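Local coordinates for protein nicotinate-nucleotide pyrophosphorylase (PDB 3L0G) that probably converts quinolinate to nicotinate mononucleotide with release of carbon dioxide, a phosphoribosyl transfer on the pathway to NAD(+), at residues F136-T150 against V265-G279. Residues are numbered along the deposited sequence; the frame is centred on the assembly and turned at random.
Sequences FVDEVSGTKVKIRST and VRNIALTGVDYISIG. With EDO (1,2-ethanediol), chain I.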
loop_
_atom_site.group_PDB
_atom_site.type_symbol
_atom_site.label_atom_id
_atom_site.label_comp_id
_atom_site.label_asym_id
_atom_site.label_seq_id
_atom_site.Cartn_x
_atom_site.Cartn_y
_atom_site.Cartn_z
ATOM N N PHE C 136 -4.431 28.930 -14.244
ATOM C CA PHE C 136 -5.869 29.058 -14.453
ATOM C C PHE C 136 -6.514 29.852 -13.350
ATOM O O PHE C 136 -7.374 30.669 -13.616
ATOM C CB PHE C 136 -6.588 27.694 -14.596
ATOM C CG PHE C 136 -6.428 27.072 -15.955
ATOM C CD1 PHE C 136 -7.340 27.340 -16.968
ATOM C CD2 PHE C 136 -5.390 26.218 -16.213
ATOM C CE1 PHE C 136 -7.201 26.788 -18.202
ATOM C CE2 PHE C 136 -5.225 25.660 -17.459
ATOM C CZ PHE C 136 -6.130 25.946 -18.470
ATOM N N VAL C 137 -6.083 29.638 -12.118
ATOM C CA VAL C 137 -6.599 30.414 -10.984
ATOM C C VAL C 137 -6.343 31.931 -11.168
ATOM O O VAL C 137 -7.240 32.744 -11.015
ATOM C CB VAL C 137 -6.010 29.858 -9.661
ATOM C CG1 VAL C 137 -6.437 30.691 -8.447
ATOM C CG2 VAL C 137 -6.435 28.388 -9.493
ATOM N N ASP C 138 -5.120 32.308 -11.505
ATOM C CA ASP C 138 -4.797 33.725 -11.719
ATOM C C ASP C 138 -5.622 34.413 -12.800
ATOM O O ASP C 138 -5.948 35.557 -12.681
ATOM C CB ASP C 138 -3.295 33.881 -12.020
ATOM C CG ASP C 138 -2.444 33.693 -10.778
ATOM O OD1 ASP C 138 -2.989 33.699 -9.653
ATOM O OD2 ASP C 138 -1.232 33.553 -10.900
ATOM N N GLU C 139 -5.962 33.681 -13.839
ATOM C CA GLU C 139 -6.605 34.208 -15.008
ATOM C C GLU C 139 -8.091 34.403 -14.785
ATOM O O GLU C 139 -8.720 35.164 -15.527
ATOM C CB GLU C 139 -6.309 33.260 -16.191
ATOM C CG GLU C 139 -6.905 33.592 -17.543
ATOM C CD GLU C 139 -6.496 34.955 -18.057
ATOM O OE1 GLU C 139 -5.492 35.539 -17.581
ATOM O OE2 GLU C 139 -7.207 35.429 -18.938
ATOM N N VAL C 140 -8.661 33.734 -13.775
ATOM C CA VAL C 140 -10.047 33.984 -13.388
ATOM C C VAL C 140 -10.138 34.907 -12.155
ATOM O O VAL C 140 -11.225 35.080 -11.596
ATOM C CB VAL C 140 -10.856 32.644 -13.198
ATOM C CG1 VAL C 140 -10.659 31.726 -14.417
ATOM C CG2 VAL C 140 -10.455 31.894 -11.919
ATOM N N SER C 141 -9.024 35.530 -11.751
ATOM C CA SER C 141 -9.026 36.425 -10.593
ATOM C C SER C 141 -10.045 37.556 -10.731
ATOM O O SER C 141 -10.259 38.078 -11.819
ATOM C CB SER C 141 -7.650 37.054 -10.382
ATOM O OG SER C 141 -7.654 37.842 -9.204
ATOM N N GLY C 142 -10.649 37.948 -9.615
ATOM C CA GLY C 142 -11.681 38.989 -9.614
ATOM C C GLY C 142 -13.024 38.539 -10.159
ATOM O O GLY C 142 -13.893 39.382 -10.419
ATOM N N THR C 143 -13.192 37.230 -10.374
ATOM C CA THR C 143 -14.514 36.610 -10.541
ATOM C C THR C 143 -14.745 35.727 -9.324
ATOM O O THR C 143 -13.821 35.479 -8.538
ATOM C CB THR C 143 -14.610 35.735 -11.823
ATOM O OG1 THR C 143 -13.866 34.517 -11.653
ATOM C CG2 THR C 143 -14.095 36.483 -13.043
ATOM N N LYS C 144 -15.949 35.206 -9.166
ATOM C CA LYS C 144 -16.228 34.315 -8.030
ATOM C C LYS C 144 -15.805 32.885 -8.300
ATOM O O LYS C 144 -15.983 32.028 -7.447
ATOM C CB LYS C 144 -17.715 34.318 -7.674
ATOM C CG LYS C 144 -18.636 33.793 -8.792
ATOM C CD LYS C 144 -20.103 33.855 -8.328
ATOM C CE LYS C 144 -21.088 33.775 -9.480
ATOM N NZ LYS C 144 -22.322 33.059 -9.018
ATOM N N VAL C 145 -15.226 32.622 -9.466
ATOM C CA VAL C 145 -14.995 31.247 -9.884
ATOM C C VAL C 145 -13.857 30.553 -9.119
ATOM O O VAL C 145 -12.811 31.152 -8.855
ATOM C CB VAL C 145 -14.743 31.175 -11.389
ATOM C CG1 VAL C 145 -14.349 29.779 -11.793
ATOM C CG2 VAL C 145 -15.993 31.617 -12.132
ATOM N N LYS C 146 -14.086 29.300 -8.754
ATOM C CA LYS C 146 -13.008 28.414 -8.288
ATOM C C LYS C 146 -12.670 27.379 -9.364
ATOM O O LYS C 146 -13.558 26.840 -10.026
ATOM C CB LYS C 146 -13.414 27.714 -6.980
ATOM C CG LYS C 146 -13.833 28.678 -5.836
ATOM C CD LYS C 146 -12.649 29.542 -5.430
ATOM C CE LYS C 146 -12.967 30.482 -4.300
ATOM N NZ LYS C 146 -11.729 31.210 -3.886
ATOM N N ILE C 147 -11.388 27.105 -9.549
ATOM C CA ILE C 147 -10.938 26.054 -10.465
ATOM C C ILE C 147 -11.008 24.701 -9.730
ATOM O O ILE C 147 -10.515 24.590 -8.598
ATOM C CB ILE C 147 -9.485 26.325 -10.945
ATOM C CG1 ILE C 147 -9.400 27.680 -11.712
ATOM C CG2 ILE C 147 -8.975 25.169 -11.776
ATOM C CD1 ILE C 147 -10.449 27.863 -12.888
ATOM N N ARG C 148 -11.647 23.697 -10.352
ATOM C CA ARG C 148 -11.743 22.354 -9.770
ATOM C C ARG C 148 -11.037 21.283 -10.560
ATOM O O ARG C 148 -10.912 21.372 -11.791
ATOM C CB ARG C 148 -13.179 21.911 -9.541
ATOM C CG ARG C 148 -13.831 22.796 -8.472
ATOM C CD ARG C 148 -14.655 22.119 -7.438
ATOM N NE ARG C 148 -15.973 21.810 -7.918
ATOM C CZ ARG C 148 -17.098 21.850 -7.200
ATOM N NH1 ARG C 148 -17.123 22.231 -5.932
ATOM N NH2 ARG C 148 -18.232 21.503 -7.791
ATOM N N SER C 149 -10.541 20.285 -9.828
ATOM C CA SER C 149 -9.987 19.103 -10.439
ATOM C C SER C 149 -11.153 18.215 -10.833
ATOM O O SER C 149 -12.316 18.501 -10.489
ATOM C CB SER C 149 -9.040 18.371 -9.493
ATOM O OG SER C 149 -9.702 18.009 -8.277
ATOM N N THR C 150 -10.816 17.175 -11.586
ATOM C CA THR C 150 -11.702 16.112 -12.014
ATOM C C THR C 150 -11.139 14.754 -11.560
ATOM O O THR C 150 -10.200 14.719 -10.785
ATOM C CB THR C 150 -11.786 16.074 -13.534
ATOM O OG1 THR C 150 -10.494 15.748 -14.062
ATOM C CG2 THR C 150 -12.247 17.457 -14.117
ATOM N N VAL C 265 -10.602 30.713 -20.649
ATOM C CA VAL C 265 -11.183 30.426 -19.326
ATOM C C VAL C 265 -11.757 31.687 -18.670
ATOM O O VAL C 265 -12.831 31.618 -18.057
ATOM C CB VAL C 265 -10.190 29.700 -18.373
ATOM C CG1 VAL C 265 -9.028 30.592 -17.960
ATOM C CG2 VAL C 265 -10.910 29.190 -17.171
ATOM N N ARG C 266 -11.092 32.843 -18.824
ATOM C CA ARG C 266 -11.664 34.082 -18.274
ATOM C C ARG C 266 -13.037 34.381 -18.843
ATOM O O ARG C 266 -13.944 34.732 -18.114
ATOM C CB ARG C 266 -10.755 35.299 -18.461
ATOM C CG ARG C 266 -11.223 36.490 -17.651
ATOM C CD ARG C 266 -10.183 37.641 -17.582
ATOM N NE ARG C 266 -10.667 38.668 -16.650
ATOM C CZ ARG C 266 -10.573 38.589 -15.320
ATOM N NH1 ARG C 266 -11.074 39.552 -14.555
ATOM N NH2 ARG C 266 -10.006 37.539 -14.736
ATOM N N ASN C 267 -13.185 34.229 -20.151
ATOM C CA ASN C 267 -14.481 34.444 -20.795
ATOM C C ASN C 267 -15.564 33.575 -20.179
ATOM O O ASN C 267 -16.677 34.038 -19.948
ATOM C CB ASN C 267 -14.410 34.134 -22.294
ATOM C CG ASN C 267 -13.665 35.185 -23.082
ATOM O OD1 ASN C 267 -12.998 34.854 -24.075
ATOM N ND2 ASN C 267 -13.775 36.455 -22.666
ATOM N N ILE C 268 -15.229 32.313 -19.921
ATOM C CA ILE C 268 -16.160 31.397 -19.273
ATOM C C ILE C 268 -16.459 31.909 -17.864
ATOM O O ILE C 268 -17.623 31.923 -17.451
ATOM C CB ILE C 268 -15.639 29.949 -19.269
ATOM C CG1 ILE C 268 -15.586 29.425 -20.721
ATOM C CG2 ILE C 268 -16.523 29.037 -18.378
ATOM C CD1 ILE C 268 -15.056 28.042 -20.854
ATOM N N ALA C 269 -15.430 32.379 -17.148
ATOM C CA ALA C 269 -15.611 32.806 -15.758
ATOM C C ALA C 269 -16.569 33.995 -15.633
ATOM O O ALA C 269 -17.316 34.067 -14.679
ATOM C CB ALA C 269 -14.275 33.111 -15.084
ATOM N N LEU C 270 -16.543 34.908 -16.599
ATOM C CA LEU C 270 -17.372 36.123 -16.547
ATOM C C LEU C 270 -18.860 35.883 -16.845
ATOM O O LEU C 270 -19.652 36.801 -16.691
ATOM C CB LEU C 270 -16.843 37.192 -17.512
ATOM C CG LEU C 270 -15.428 37.717 -17.273
ATOM C CD1 LEU C 270 -14.978 38.509 -18.506
ATOM C CD2 LEU C 270 -15.361 38.557 -15.998
ATOM N N THR C 271 -19.225 34.678 -17.301
ATOM C CA THR C 271 -20.627 34.324 -17.537
ATOM C C THR C 271 -21.403 34.268 -16.214
ATOM O O THR C 271 -22.610 34.475 -16.207
ATOM C CB THR C 271 -20.792 32.950 -18.252
ATOM O OG1 THR C 271 -20.285 31.904 -17.418
ATOM C CG2 THR C 271 -20.084 32.926 -19.603
ATOM N N GLY C 272 -20.713 34.009 -15.097
ATOM C CA GLY C 272 -21.369 33.931 -13.766
ATOM C C GLY C 272 -21.566 32.507 -13.216
ATOM O O GLY C 272 -22.361 32.277 -12.283
ATOM N N VAL C 273 -20.842 31.549 -13.790
ATOM C CA VAL C 273 -20.802 30.196 -13.248
ATOM C C VAL C 273 -20.004 30.219 -11.921
ATOM O O VAL C 273 -19.307 31.190 -11.639
ATOM C CB VAL C 273 -20.224 29.214 -14.299
ATOM C CG1 VAL C 273 -21.187 29.115 -15.508
ATOM C CG2 VAL C 273 -18.800 29.606 -14.744
ATOM N N ASP C 274 -20.133 29.187 -11.106
ATOM C CA ASP C 274 -19.444 29.108 -9.804
ATOM C C ASP C 274 -18.093 28.400 -9.858
ATOM O O ASP C 274 -17.148 28.779 -9.159
ATOM C CB ASP C 274 -20.327 28.371 -8.796
ATOM C CG ASP C 274 -21.688 29.045 -8.620
ATOM O OD1 ASP C 274 -21.716 30.190 -8.156
ATOM O OD2 ASP C 274 -22.724 28.446 -8.983
ATOM N N TYR C 275 -18.015 27.371 -10.691
ATOM C CA TYR C 275 -16.835 26.529 -10.767
ATOM C C TYR C 275 -16.475 26.274 -12.223
ATOM O O TYR C 275 -17.354 26.235 -13.084
ATOM C CB TYR C 275 -17.116 25.196 -10.081
ATOM C CG TYR C 275 -17.395 25.316 -8.587
ATOM C CD1 TYR C 275 -16.351 25.536 -7.698
ATOM C CD2 TYR C 275 -18.677 25.207 -8.074
ATOM C CE1 TYR C 275 -16.557 25.624 -6.359
ATOM C CE2 TYR C 275 -18.910 25.323 -6.679
ATOM C CZ TYR C 275 -17.834 25.522 -5.843
ATOM O OH TYR C 275 -17.978 25.650 -4.487
ATOM N N ILE C 276 -15.184 26.092 -12.485
ATOM C CA ILE C 276 -14.746 25.477 -13.738
ATOM C C ILE C 276 -13.823 24.290 -13.417
ATOM O O ILE C 276 -12.754 24.463 -12.799
ATOM C CB ILE C 276 -14.063 26.490 -14.678
ATOM C CG1 ILE C 276 -15.052 27.617 -15.033
ATOM C CG2 ILE C 276 -13.565 25.789 -15.980
ATOM C CD1 ILE C 276 -14.369 28.897 -15.542
ATOM N N SER C 277 -14.261 23.102 -13.852
ATOM C CA SER C 277 -13.544 21.832 -13.723
ATOM C C SER C 277 -12.716 21.589 -14.977
ATOM O O SER C 277 -13.269 21.642 -16.059
ATOM C CB SER C 277 -14.544 20.677 -13.617
ATOM O OG SER C 277 -14.801 20.334 -12.282
ATOM N N ILE C 278 -11.427 21.272 -14.840
ATOM C CA ILE C 278 -10.541 21.169 -15.986
ATOM C C ILE C 278 -9.741 19.858 -15.932
ATOM O O ILE C 278 -8.931 19.674 -15.045
ATOM C CB ILE C 278 -9.555 22.367 -16.046
ATOM C CG1 ILE C 278 -10.307 23.688 -15.997
ATOM C CG2 ILE C 278 -8.728 22.295 -17.326
ATOM C CD1 ILE C 278 -9.393 24.892 -15.913
ATOM N N GLY C 279 -9.994 18.962 -16.889
ATOM C CA GLY C 279 -9.324 17.657 -16.960
ATOM C C GLY C 279 -7.842 17.814 -17.231
ATOM O O GLY C 279 -7.029 17.114 -16.644
HETATM C C1 EDO I . -16.596 17.454 -11.899
HETATM O O1 EDO I . -15.263 16.965 -11.992
HETATM C C2 EDO I . -16.951 17.765 -10.443
HETATM O O2 EDO I . -16.375 19.001 -9.979
HETATM O O HOH W 1 -8.635 33.694 -20.193
HETATM O O HOH W 2 -17.296 29.991 -6.673
HETATM O O HOH W 3 -8.521 17.434 -13.462
#
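Lys146 and Arg148 lie alongside Tyr275 and Ser277 in parallel and bond through N and O to the residues flanking these: Lys146 N to Asp274 O, Ile276 N to Lys146 O, Arg148 N to Ile276 O and Ile278 N to Arg148 O. Past the last rung, a water bridges Thr150 N and Ile278 O. On the face bearing Tyr275, the Arg148 guanidinium lies flat over the phenol ring, planes 11° apart, with CZ 3.6 Å from the Tyr275 ring centroid. Bends at chi2 (-136°) and chi3 (-80°) bring the guanidinium over the ring, and a salt bridge from NH2 to Glu255 on strand 253-257 probably steadies the stack. In chain order 146-148 is the first and 275-277 the last strand of the parallel sheet of the alpha/beta-barrel domain of quinolinate phosphoribosyltransferases, and they lie side by side there, 146-148 at the edge of the sheet. Arg266 of helix 262-269, extended from CG to NE, reaches the end of helix 116-139 and the turn that follows it. Its NH2 donates to Glu139 O (2.8 Å) from above that carbonyl plane, while NH1 and NH2 together grip Ser141 O. Lys144 NZ forms a salt bridge with Asp274 OD1 at 3.1 Å, meeting it from above the carboxylate plane, while OD2 accepts from Leu254 N. Among apolar side chains, Ile278 CD1 sits over one face of Phe136, 3.7 Å from the ring centroid, and Ala269 CB touches Val145 CG2 (3.7 Å) and Val140 CG1.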